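Local atomic coordinates of cytochrome P450 RhF (Acinetobacter radioresistens, PDB entry 6RO8), a protein that probably acts as a heme-dependent monooxygenase of the cytochrome P450 family, this chain being its heme domain. Residues G315-W320 with T418-P423; P37-P42 with Y414-S419. One frame throughout, in Å; residues are numbered along the deposited sequence.

Interaction 1 of 2, residues G315-W320 with T418-P423; sequences GSVVAW and TSFRGP. With HEM (protoporphyrin IX containing Fe), chain B; HIS (histidine), chain C.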
ATOM      1  N   GLY A 315       3.478   5.159  -7.293  1.00 59.31           N
ATOM      2  CA  GLY A 315       2.514   4.396  -6.529  1.00 75.55           C
ATOM      3  C   GLY A 315       2.769   4.464  -5.029  1.00 73.57           C
ATOM      4  O   GLY A 315       3.806   4.934  -4.552  1.00 70.05           O
ATOM      5  N   SER A 316       1.774   4.002  -4.270  1.00 61.72           N
ATOM      6  CA  SER A 316       1.811   4.062  -2.815  1.00 63.18           C
ATOM      7  C   SER A 316       2.493   2.862  -2.185  1.00 58.57           C
ATOM      8  O   SER A 316       2.931   2.962  -1.039  1.00 63.23           O
ATOM      9  CB  SER A 316       0.394   4.185  -2.254  1.00 57.62           C
ATOM     10  OG  SER A 316      -0.454   3.203  -2.838  1.00 58.63           O
ATOM     11  N   VAL A 317       2.578   1.738  -2.889  1.00 60.09           N
ATOM     12  CA  VAL A 317       3.458   0.636  -2.518  1.00 61.52           C
ATOM     13  C   VAL A 317       4.696   0.702  -3.407  1.00 62.20           C
ATOM     14  O   VAL A 317       4.600   0.587  -4.634  1.00 57.23           O
ATOM     15  CB  VAL A 317       2.755  -0.722  -2.656  1.00 64.38           C
ATOM     16  CG1 VAL A 317       3.741  -1.857  -2.340  1.00 59.98           C
ATOM     17  CG2 VAL A 317       1.536  -0.784  -1.735  1.00 54.15           C
ATOM     18  N   VAL A 318       5.859   0.888  -2.791  1.00 54.50           N
ATOM     19  CA  VAL A 318       7.119   1.008  -3.519  1.00 57.30           C
ATOM     20  C   VAL A 318       8.002  -0.220  -3.381  1.00 62.75           C
ATOM     21  O   VAL A 318       8.964  -0.354  -4.158  1.00 68.35           O
ATOM     22  CB  VAL A 318       7.902   2.260  -3.074  1.00 63.84           C
ATOM     23  CG1 VAL A 318       7.149   3.553  -3.497  1.00 66.69           C
ATOM     24  CG2 VAL A 318       8.135   2.229  -1.565  1.00 47.85           C
ATOM     25  N   ALA A 319       7.723  -1.111  -2.423  1.00 58.76           N
ATOM     26  CA  ALA A 319       8.510  -2.325  -2.212  1.00 56.16           C
ATOM     27  C   ALA A 319       7.673  -3.332  -1.434  1.00 58.69           C
ATOM     28  O   ALA A 319       7.091  -2.988  -0.404  1.00 66.49           O
ATOM     29  CB  ALA A 319       9.792  -2.024  -1.442  1.00 49.02           C
ATOM     30  N   TRP A 320       7.612  -4.564  -1.920  1.00 55.06           N
ATOM     31  CA  TRP A 320       6.935  -5.653  -1.236  1.00 61.29           C
ATOM     32  C   TRP A 320       7.939  -6.794  -1.033  1.00 66.45           C
ATOM     33  O   TRP A 320       9.074  -6.746  -1.521  1.00 69.75           O
ATOM     34  CB  TRP A 320       5.691  -6.094  -2.028  1.00 56.05           C
ATOM     35  CG  TRP A 320       4.551  -6.558  -1.173  1.00 61.82           C
ATOM     36  CD1 TRP A 320       3.928  -7.779  -1.235  1.00 62.81           C
ATOM     37  CD2 TRP A 320       3.890  -5.825  -0.128  1.00 63.40           C
ATOM     38  NE1 TRP A 320       2.929  -7.856  -0.286  1.00 65.11           N
ATOM     39  CE2 TRP A 320       2.882  -6.673   0.406  1.00 64.17           C
ATOM     40  CE3 TRP A 320       4.059  -4.546   0.422  1.00 54.65           C
ATOM     41  CZ2 TRP A 320       2.037  -6.276   1.446  1.00 57.90           C
ATOM     42  CZ3 TRP A 320       3.228  -4.161   1.476  1.00 59.04           C
ATOM     43  CH2 TRP A 320       2.222  -5.023   1.966  1.00 58.48           C
ATOM     44  N   THR A 418       9.796   1.218   4.515  1.00 63.06           N
ATOM     45  CA  THR A 418      10.377   0.600   3.328  1.00 67.04           C
ATOM     46  C   THR A 418       9.407   0.441   2.174  1.00 64.62           C
ATOM     47  O   THR A 418       9.858   0.370   1.030  1.00 62.96           O
ATOM     48  CB  THR A 418      10.940  -0.796   3.663  1.00 65.47           C
ATOM     49  OG1 THR A 418       9.850  -1.684   3.981  1.00 65.06           O
ATOM     50  CG2 THR A 418      11.934  -0.708   4.793  1.00 56.52           C
ATOM     51  N   SER A 419       8.107   0.382   2.447  1.00 63.12           N
ATOM     52  CA  SER A 419       7.146  -0.175   1.508  1.00 58.62           C
ATOM     53  C   SER A 419       6.051   0.793   1.077  1.00 62.80           C
ATOM     54  O   SER A 419       5.576   0.704  -0.063  1.00 59.14           O
ATOM     55  CB  SER A 419       6.498  -1.417   2.125  1.00 50.33           C
ATOM     56  OG  SER A 419       7.457  -2.464   2.146  1.00 59.68           O
ATOM     57  N   PHE A 420       5.643   1.714   1.940  1.00 59.88           N
ATOM     58  CA  PHE A 420       4.571   2.635   1.623  1.00 65.38           C
ATOM     59  C   PHE A 420       5.128   4.045   1.464  1.00 72.74           C
ATOM     60  O   PHE A 420       6.140   4.401   2.069  1.00 72.71           O
ATOM     61  CB  PHE A 420       3.477   2.577   2.693  1.00 62.71           C
ATOM     62  CG  PHE A 420       2.924   1.199   2.901  1.00 61.43           C
ATOM     63  CD1 PHE A 420       1.905   0.723   2.103  1.00 67.44           C
ATOM     64  CD2 PHE A 420       3.424   0.374   3.889  1.00 63.46           C
ATOM     65  CE1 PHE A 420       1.389  -0.545   2.292  1.00 67.95           C
ATOM     66  CE2 PHE A 420       2.907  -0.889   4.078  1.00 68.10           C
ATOM     67  CZ  PHE A 420       1.891  -1.350   3.275  1.00 65.48           C
ATOM     68  N   ARG A 421       4.474   4.834   0.609  1.00 74.94           N
ATOM     69  CA  ARG A 421       5.008   6.135   0.215  1.00 72.40           C
ATOM     70  C   ARG A 421       3.881   7.089  -0.169  1.00 76.19           C
ATOM     71  O   ARG A 421       3.103   6.824  -1.096  1.00 65.94           O
ATOM     72  CB  ARG A 421       6.000   6.002  -0.939  1.00 61.53           C
ATOM     73  CG  ARG A 421       6.716   7.299  -1.208  1.00 65.15           C
ATOM     74  CD  ARG A 421       7.884   7.162  -2.167  1.00 67.75           C
ATOM     75  NE  ARG A 421       8.483   8.473  -2.421  1.00 77.05           N
ATOM     76  CZ  ARG A 421       9.329   9.091  -1.596  1.00 82.60           C
ATOM     77  NH1 ARG A 421       9.711   8.511  -0.465  1.00 79.03           N
ATOM     78  NH2 ARG A 421       9.816  10.288  -1.909  1.00 88.74           N
ATOM     79  N   GLY A 422       3.814   8.206   0.547  1.00 73.87           N
ATOM     80  CA  GLY A 422       2.970   9.315   0.191  1.00 63.12           C
ATOM     81  C   GLY A 422       3.323  10.490   1.073  1.00 66.75           C
ATOM     82  O   GLY A 422       3.839  10.328   2.182  1.00 60.50           O
ATOM     83  N   PRO A 423       3.071  11.700   0.590  1.00 71.18           N
ATOM     84  CA  PRO A 423       3.430  12.891   1.368  1.00 68.37           C
ATOM     85  C   PRO A 423       2.460  13.082   2.528  1.00 73.21           C
ATOM     86  O   PRO A 423       1.265  12.810   2.411  1.00 76.16           O
ATOM     87  CB  PRO A 423       3.312  14.023   0.346  1.00 73.01           C
ATOM     88  CG  PRO A 423       2.211  13.539  -0.599  1.00 81.81           C
ATOM     89  CD  PRO A 423       2.307  12.022  -0.633  1.00 74.28           C
TER
HETATM   90  CHA HEM B 500      -2.805  -7.281  -2.033  1.00 58.42           C
HETATM   91  CHB HEM B 500      -1.287  -2.789  -3.131  1.00 64.35           C
HETATM   92  CHC HEM B 500      -5.656  -0.934  -2.015  1.00 58.30           C
HETATM   93  CHD HEM B 500      -6.965  -5.357  -0.487  1.00 62.79           C
HETATM   94  C1A HEM B 500      -1.994  -6.234  -2.414  1.00 59.53           C
HETATM   95  C2A HEM B 500      -0.594  -6.302  -2.791  1.00 65.64           C
HETATM   96  C3A HEM B 500      -0.181  -5.075  -3.090  1.00 61.68           C
HETATM   97  C4A HEM B 500      -1.294  -4.158  -2.911  1.00 66.46           C
HETATM   98  CMA HEM B 500       1.249  -4.713  -3.544  1.00 53.53           C
HETATM   99  CAA HEM B 500       0.277  -7.578  -2.856  1.00 55.70           C
HETATM  100  CBA HEM B 500       0.307  -8.020  -4.306  1.00 55.86           C
HETATM  101  CGA HEM B 500       1.061  -9.310  -4.476  1.00 62.45           C
HETATM  102  O1A HEM B 500       1.589  -9.845  -3.470  1.00 60.68           O
HETATM  103  O2A HEM B 500       1.124  -9.798  -5.629  1.00 57.16           O
HETATM  104  C1B HEM B 500      -2.348  -1.922  -3.013  1.00 62.66           C
HETATM  105  C2B HEM B 500      -2.363  -0.543  -3.461  1.00 67.79           C
HETATM  106  C3B HEM B 500      -3.571  -0.020  -3.138  1.00 61.48           C
HETATM  107  C4B HEM B 500      -4.357  -1.058  -2.485  1.00 63.35           C
HETATM  108  CMB HEM B 500      -1.161   0.140  -4.168  1.00 58.42           C
HETATM  109  CAB HEM B 500      -4.141   1.394  -3.399  1.00 56.96           C
HETATM  110  CBB HEM B 500      -3.587   2.317  -4.185  1.00 56.08           C
HETATM  111  C1C HEM B 500      -6.404  -1.969  -1.497  1.00 64.17           C
HETATM  112  C2C HEM B 500      -7.761  -1.914  -0.983  1.00 67.48           C
HETATM  113  C3C HEM B 500      -8.097  -3.158  -0.570  1.00 70.25           C
HETATM  114  C4C HEM B 500      -6.977  -4.023  -0.809  1.00 64.02           C
HETATM  115  CMC HEM B 500      -8.617  -0.629  -0.951  1.00 62.17           C
HETATM  116  CAC HEM B 500      -9.399  -3.721   0.062  1.00 72.77           C
HETATM  117  CBC HEM B 500     -10.457  -2.957   0.339  1.00 84.17           C
HETATM  118  C1D HEM B 500      -5.962  -6.259  -0.740  1.00 61.68           C
HETATM  119  C2D HEM B 500      -5.990  -7.665  -0.413  1.00 64.83           C
HETATM  120  C3D HEM B 500      -4.855  -8.203  -0.844  1.00 67.66           C
HETATM  121  C4D HEM B 500      -4.053  -7.155  -1.464  1.00 63.41           C
HETATM  122  CMD HEM B 500      -7.123  -8.423   0.311  1.00 65.40           C
HETATM  123  CAD HEM B 500      -4.477  -9.692  -0.666  1.00 73.07           C
HETATM  124  CBD HEM B 500      -4.982 -10.555  -1.813  1.00 76.93           C
HETATM  125  CGD HEM B 500      -4.208 -11.854  -1.829  1.00 80.31           C
HETATM  126  O1D HEM B 500      -3.338 -12.037  -0.952  1.00 80.11           O
HETATM  127  O2D HEM B 500      -4.443 -12.712  -2.717  1.00 82.50           O
HETATM  128  NA  HEM B 500      -2.377  -4.910  -2.485  1.00 68.45           N
HETATM  129  NB  HEM B 500      -3.575  -2.198  -2.427  1.00 64.09           N
HETATM  130  NC  HEM B 500      -5.965  -3.276  -1.368  1.00 67.64           N
HETATM  131  ND  HEM B 500      -4.766  -5.983  -1.385  1.00 62.99           N
HETATM  132 FE   HEM B 500      -4.203  -4.077  -1.914  1.00 59.25          FE
HETATM  133  N   HIS C 501      -1.053  -3.183   3.599  1.00 91.48           N
HETATM  134  CA  HIS C 501      -0.873  -3.112   2.154  1.00 87.65           C
HETATM  135  C   HIS C 501      -1.919  -2.205   1.511  1.00 68.61           C
HETATM  136  O   HIS C 501      -1.987  -2.125   0.277  1.00 90.70           O
HETATM  137  CB  HIS C 501      -0.939  -4.509   1.536  1.00 95.53           C
HETATM  138  CG  HIS C 501      -1.995  -5.385   2.134  1.00 93.53           C
HETATM  139  ND1 HIS C 501      -2.931  -6.051   1.369  1.00 88.75           N
HETATM  140  CD2 HIS C 501      -2.267  -5.703   3.422  1.00 92.01           C
HETATM  141  CE1 HIS C 501      -3.732  -6.743   2.161  1.00 88.25           C
HETATM  142  NE2 HIS C 501      -3.350  -6.548   3.411  1.00 91.70           N
HETATM  143  OXT HIS C 501      -2.698  -1.550   2.205  1.00 85.21           O
HETATM  144  O   HOH W   1      -3.364  -3.896   0.222  1.00 78.69           O
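Val317 and Phe420 face each other in a single beta bridge, a non-hydrogen-bonded antiparallel pair with a backbone bond on each side of it. Val318 N reaches Ser419 O at 2.7 Å on a nearly straight path (165° at the hydrogen), while Arg421 N gives the more bent bond to Ser316 O, 2.9 Å long. With OG anti to its own carbonyl carbon (chi1 -72°), Ser419 adds a third link: the hydroxyl donates to Ala319 O (2.6 Å from OG), standing above the carbonyl plane, and accepts from Thr418 OG1. The three bonds draw the two backbones close together. On the heme and histidine side, Phe420 CZ comes to the edge of the Trp320 indole, 3.6 Å from CZ3, the ring planes at 81°, and Phe420 CE1 lies 4.0 Å from Val317 CG2. The loops at 315-320 and 418-423 probably correspond, as in other P450s, to substrate recognition sites 5 and 6. A bound histidine occupies the pocket they line: its CA meets the Phe420 ring edge in plane, 3.4 Å from CE1, and a heme methyl, CMA, lies over one face of Trp320. The far side is looser. Val318 CG1 touches Arg421 CB at 3.7 Å, the two side chains crossing obliquely, and from there the extended arginine leads away, partly exposed, to Gln39 O and the ring of Tyr414.

Interaction 2 of 2, residues P37-P42 with Y414-S419; sequences PYQQDP and YLANTS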
ATOM      1  N   PRO A  37      18.687   8.821   0.113  1.00 78.18           N
ATOM      2  CA  PRO A  37      18.310   8.638  -1.314  1.00 66.06           C
ATOM      3  C   PRO A  37      17.045   7.834  -1.504  1.00 66.76           C
ATOM      4  O   PRO A  37      16.137   8.309  -2.199  1.00 64.97           O
ATOM      5  CB  PRO A  37      19.537   7.941  -1.913  1.00 58.76           C
ATOM      6  CG  PRO A  37      20.641   8.236  -0.948  1.00 61.24           C
ATOM      7  CD  PRO A  37      20.018   8.288   0.395  1.00 66.06           C
ATOM      8  N   TYR A  38      16.949   6.639  -0.905  1.00 65.36           N
ATOM      9  CA  TYR A  38      15.710   5.867  -0.991  1.00 77.08           C
ATOM     10  C   TYR A  38      14.515   6.702  -0.558  1.00 81.10           C
ATOM     11  O   TYR A  38      13.520   6.810  -1.283  1.00115.45           O
ATOM     12  CB  TYR A  38      15.811   4.601  -0.138  1.00 68.17           C
ATOM     13  CG  TYR A  38      14.702   3.590  -0.403  1.00 71.60           C
ATOM     14  CD1 TYR A  38      14.753   2.745  -1.520  1.00 69.08           C
ATOM     15  CD2 TYR A  38      13.589   3.492   0.450  1.00 63.08           C
ATOM     16  CE1 TYR A  38      13.760   1.820  -1.765  1.00 59.53           C
ATOM     17  CE2 TYR A  38      12.573   2.577   0.192  1.00 58.47           C
ATOM     18  CZ  TYR A  38      12.675   1.741  -0.906  1.00 64.47           C
ATOM     19  OH  TYR A  38      11.688   0.825  -1.147  1.00 63.33           O
ATOM     20  N   GLN A  39      14.607   7.312   0.622  1.00 73.74           N
ATOM     21  CA  GLN A  39      13.525   8.114   1.177  1.00 66.67           C
ATOM     22  C   GLN A  39      13.192   9.336   0.326  1.00 70.51           C
ATOM     23  O   GLN A  39      12.049   9.797   0.352  1.00 80.34           O
ATOM     24  CB  GLN A  39      13.880   8.536   2.602  1.00 57.48           C
ATOM     25  CG  GLN A  39      13.810   7.399   3.598  1.00 64.13           C
ATOM     26  CD  GLN A  39      12.415   6.754   3.647  1.00 71.10           C
ATOM     27  OE1 GLN A  39      11.391   7.440   3.835  1.00 74.44           O
ATOM     28  NE2 GLN A  39      12.373   5.437   3.467  1.00 58.13           N
ATOM     29  N   GLN A  40      14.140   9.853  -0.452  1.00 71.44           N
ATOM     30  CA  GLN A  40      13.810  10.940  -1.367  1.00 70.02           C
ATOM     31  C   GLN A  40      13.095  10.435  -2.613  1.00 72.09           C
ATOM     32  O   GLN A  40      12.151  11.077  -3.093  1.00 76.85           O
ATOM     33  CB  GLN A  40      15.077  11.687  -1.766  1.00 77.44           C
ATOM     34  CG  GLN A  40      15.402  12.883  -0.915  1.00 85.84           C
ATOM     35  CD  GLN A  40      16.660  13.568  -1.400  1.00100.25           C
ATOM     36  OE1 GLN A  40      17.203  13.206  -2.441  1.00107.79           O
ATOM     37  NE2 GLN A  40      17.135  14.554  -0.650  1.00104.36           N
ATOM     38  N   ASP A  41      13.531   9.298  -3.146  1.00 68.10           N
ATOM     39  CA  ASP A  41      13.089   8.754  -4.424  1.00 66.92           C
ATOM     40  C   ASP A  41      13.527   7.297  -4.534  1.00 71.53           C
ATOM     41  O   ASP A  41      14.666   7.032  -4.931  1.00 77.52           O
ATOM     42  CB  ASP A  41      13.672   9.575  -5.577  1.00 69.27           C
ATOM     43  CG  ASP A  41      13.024   9.264  -6.924  1.00 77.03           C
ATOM     44  OD1 ASP A  41      12.575   8.109  -7.152  1.00 79.51           O
ATOM     45  OD2 ASP A  41      12.987  10.182  -7.774  1.00 77.57           O
ATOM     46  N   PRO A  42      12.660   6.328  -4.211  1.00 68.98           N
ATOM     47  CA  PRO A  42      13.108   4.916  -4.226  1.00 59.69           C
ATOM     48  C   PRO A  42      13.565   4.432  -5.591  1.00 65.95           C
ATOM     49  O   PRO A  42      14.600   3.764  -5.677  1.00 70.14           O
ATOM     50  CB  PRO A  42      11.888   4.128  -3.738  1.00 56.52           C
ATOM     51  CG  PRO A  42      10.837   5.116  -3.408  1.00 67.65           C
ATOM     52  CD  PRO A  42      11.251   6.495  -3.833  1.00 59.84           C
ATOM     53  N   TYR A 414       7.919  12.411   4.295  1.00 75.07           N
ATOM     54  CA  TYR A 414       7.423  11.045   4.141  1.00 72.11           C
ATOM     55  C   TYR A 414       7.717  10.258   5.403  1.00 71.77           C
ATOM     56  O   TYR A 414       8.850  10.270   5.902  1.00 79.51           O
ATOM     57  CB  TYR A 414       8.041  10.338   2.918  1.00 71.97           C
ATOM     58  CG  TYR A 414       7.782  11.096   1.638  1.00 79.35           C
ATOM     59  CD1 TYR A 414       8.625  12.134   1.244  1.00 80.63           C
ATOM     60  CD2 TYR A 414       6.676  10.814   0.849  1.00 76.62           C
ATOM     61  CE1 TYR A 414       8.391  12.854   0.101  1.00 80.51           C
ATOM     62  CE2 TYR A 414       6.429  11.540  -0.309  1.00 84.12           C
ATOM     63  CZ  TYR A 414       7.292  12.563  -0.678  1.00 87.49           C
ATOM     64  OH  TYR A 414       7.068  13.303  -1.818  1.00 86.03           O
ATOM     65  N   LEU A 415       6.695   9.581   5.916  1.00 74.60           N
ATOM     66  CA  LEU A 415       6.887   8.607   6.989  1.00 79.24           C
ATOM     67  C   LEU A 415       7.938   7.580   6.586  1.00 73.60           C
ATOM     68  O   LEU A 415       7.784   6.867   5.588  1.00 77.88           O
ATOM     69  CB  LEU A 415       5.563   7.908   7.306  1.00 81.75           C
ATOM     70  CG  LEU A 415       5.587   7.109   8.610  1.00 90.67           C
ATOM     71  CD1 LEU A 415       5.651   8.049   9.834  1.00 91.08           C
ATOM     72  CD2 LEU A 415       4.387   6.170   8.679  1.00 79.41           C
ATOM     73  N   ALA A 416       9.021   7.514   7.349  1.00 71.56           N
ATOM     74  CA  ALA A 416      10.153   6.684   6.949  1.00 68.96           C
ATOM     75  C   ALA A 416       9.795   5.216   7.132  1.00 73.33           C
ATOM     76  O   ALA A 416       9.597   4.748   8.254  1.00 68.55           O
ATOM     77  CB  ALA A 416      11.395   7.052   7.746  1.00 63.66           C
ATOM     78  N   ASN A 417       9.683   4.497   6.020  1.00 69.39           N
ATOM     79  CA  ASN A 417       9.410   3.070   6.040  1.00 67.70           C
ATOM     80  C   ASN A 417       9.895   2.528   4.699  1.00 66.14           C
ATOM     81  O   ASN A 417      10.374   3.278   3.851  1.00 77.14           O
ATOM     82  CB  ASN A 417       7.924   2.795   6.324  1.00 59.31           C
ATOM     83  CG  ASN A 417       7.037   3.056   5.112  1.00 60.92           C
ATOM     84  OD1 ASN A 417       6.630   2.119   4.407  1.00 63.50           O
ATOM     85  ND2 ASN A 417       6.752   4.318   4.851  1.00 54.30           N
ATOM     86  N   THR A 418       9.796   1.218   4.515  1.00 63.06           N
ATOM     87  CA  THR A 418      10.377   0.600   3.328  1.00 67.04           C
ATOM     88  C   THR A 418       9.407   0.441   2.174  1.00 64.62           C
ATOM     89  O   THR A 418       9.858   0.370   1.030  1.00 62.96           O
ATOM     90  CB  THR A 418      10.940  -0.796   3.663  1.00 65.47           C
ATOM     91  OG1 THR A 418       9.850  -1.684   3.981  1.00 65.06           O
ATOM     92  CG2 THR A 418      11.934  -0.708   4.793  1.00 56.52           C
ATOM     93  N   SER A 419       8.107   0.382   2.447  1.00 63.12           N
ATOM     94  CA  SER A 419       7.146  -0.175   1.508  1.00 58.62           C
ATOM     95  C   SER A 419       6.051   0.793   1.077  1.00 62.80           C
ATOM     96  O   SER A 419       5.576   0.704  -0.063  1.00 59.14           O
ATOM     97  CB  SER A 419       6.498  -1.417   2.125  1.00 50.33           C
ATOM     98  OG  SER A 419       7.457  -2.464   2.146  1.00 59.68           O
TER
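Tyr38 reaches the 414-419 loop with its hydroxyl, OH 2.9 Å from Thr418 O. The donor lies in the carbonyl plane, with a C=O...O angle of 158°, and the same oxygen sits at the ring edge. CG lies anti to the backbone N (chi1 -167°), and from there the ring extends from the short helix 36-40 to the loop. Gln39, next in line, supplies the largest share of the contact. Its chain bends at chi2 (-58°), and the amide ends against the loop backbone: NE2 donates to Asn417 O at 3.0 Å, with that oxygen close to the amide plane, while OE1 rests 3.4 Å from Ala416 CA. Met33 O is a second partner for NE2. Gln39 O, at the helix end, comes 4.2 Å from Tyr414 CD1. Beyond it the chain turns at Asp41, the N-cap of what follows, whose OD1 accepts from Leu44 N, and Pro42 folds back so that its CB lies over one face of the Tyr38 ring. Across the contact the loop is shaped by Asn417: OD1 accepts from Ser419 N at 3.0 Å in an Asx turn, and also from Phe420 N, while ND2 holds Leu415 O at 2.8 Å. The loop thus runs between helix 36-40 and helix 187-202, where Leu415 touches Thr198 and Val199, with Thr418 lying against Trp202 and Phe342 of strand 340-343.

Interactions 1 and 2 use successive parts of one loop, sharing Thr418 and Ser419, and their centres are about 8 Å apart. The 315-320 loop and helix 36-40 both come up against it, and meet each other where Ala319 CB lies 3.4 Å from Tyr38 OH. Arg421 ties them further, through a probable hydrogen bond from NH1 to Gln39 O (2.8 Å). Interaction 1 lines the pocket with Trp320 and Phe420, whereas interaction 2 lies a layer outside: the Asn417 side chain is about 9 Å from the bound histidine and about 12 Å from the heme. Asn417 spans the two layers.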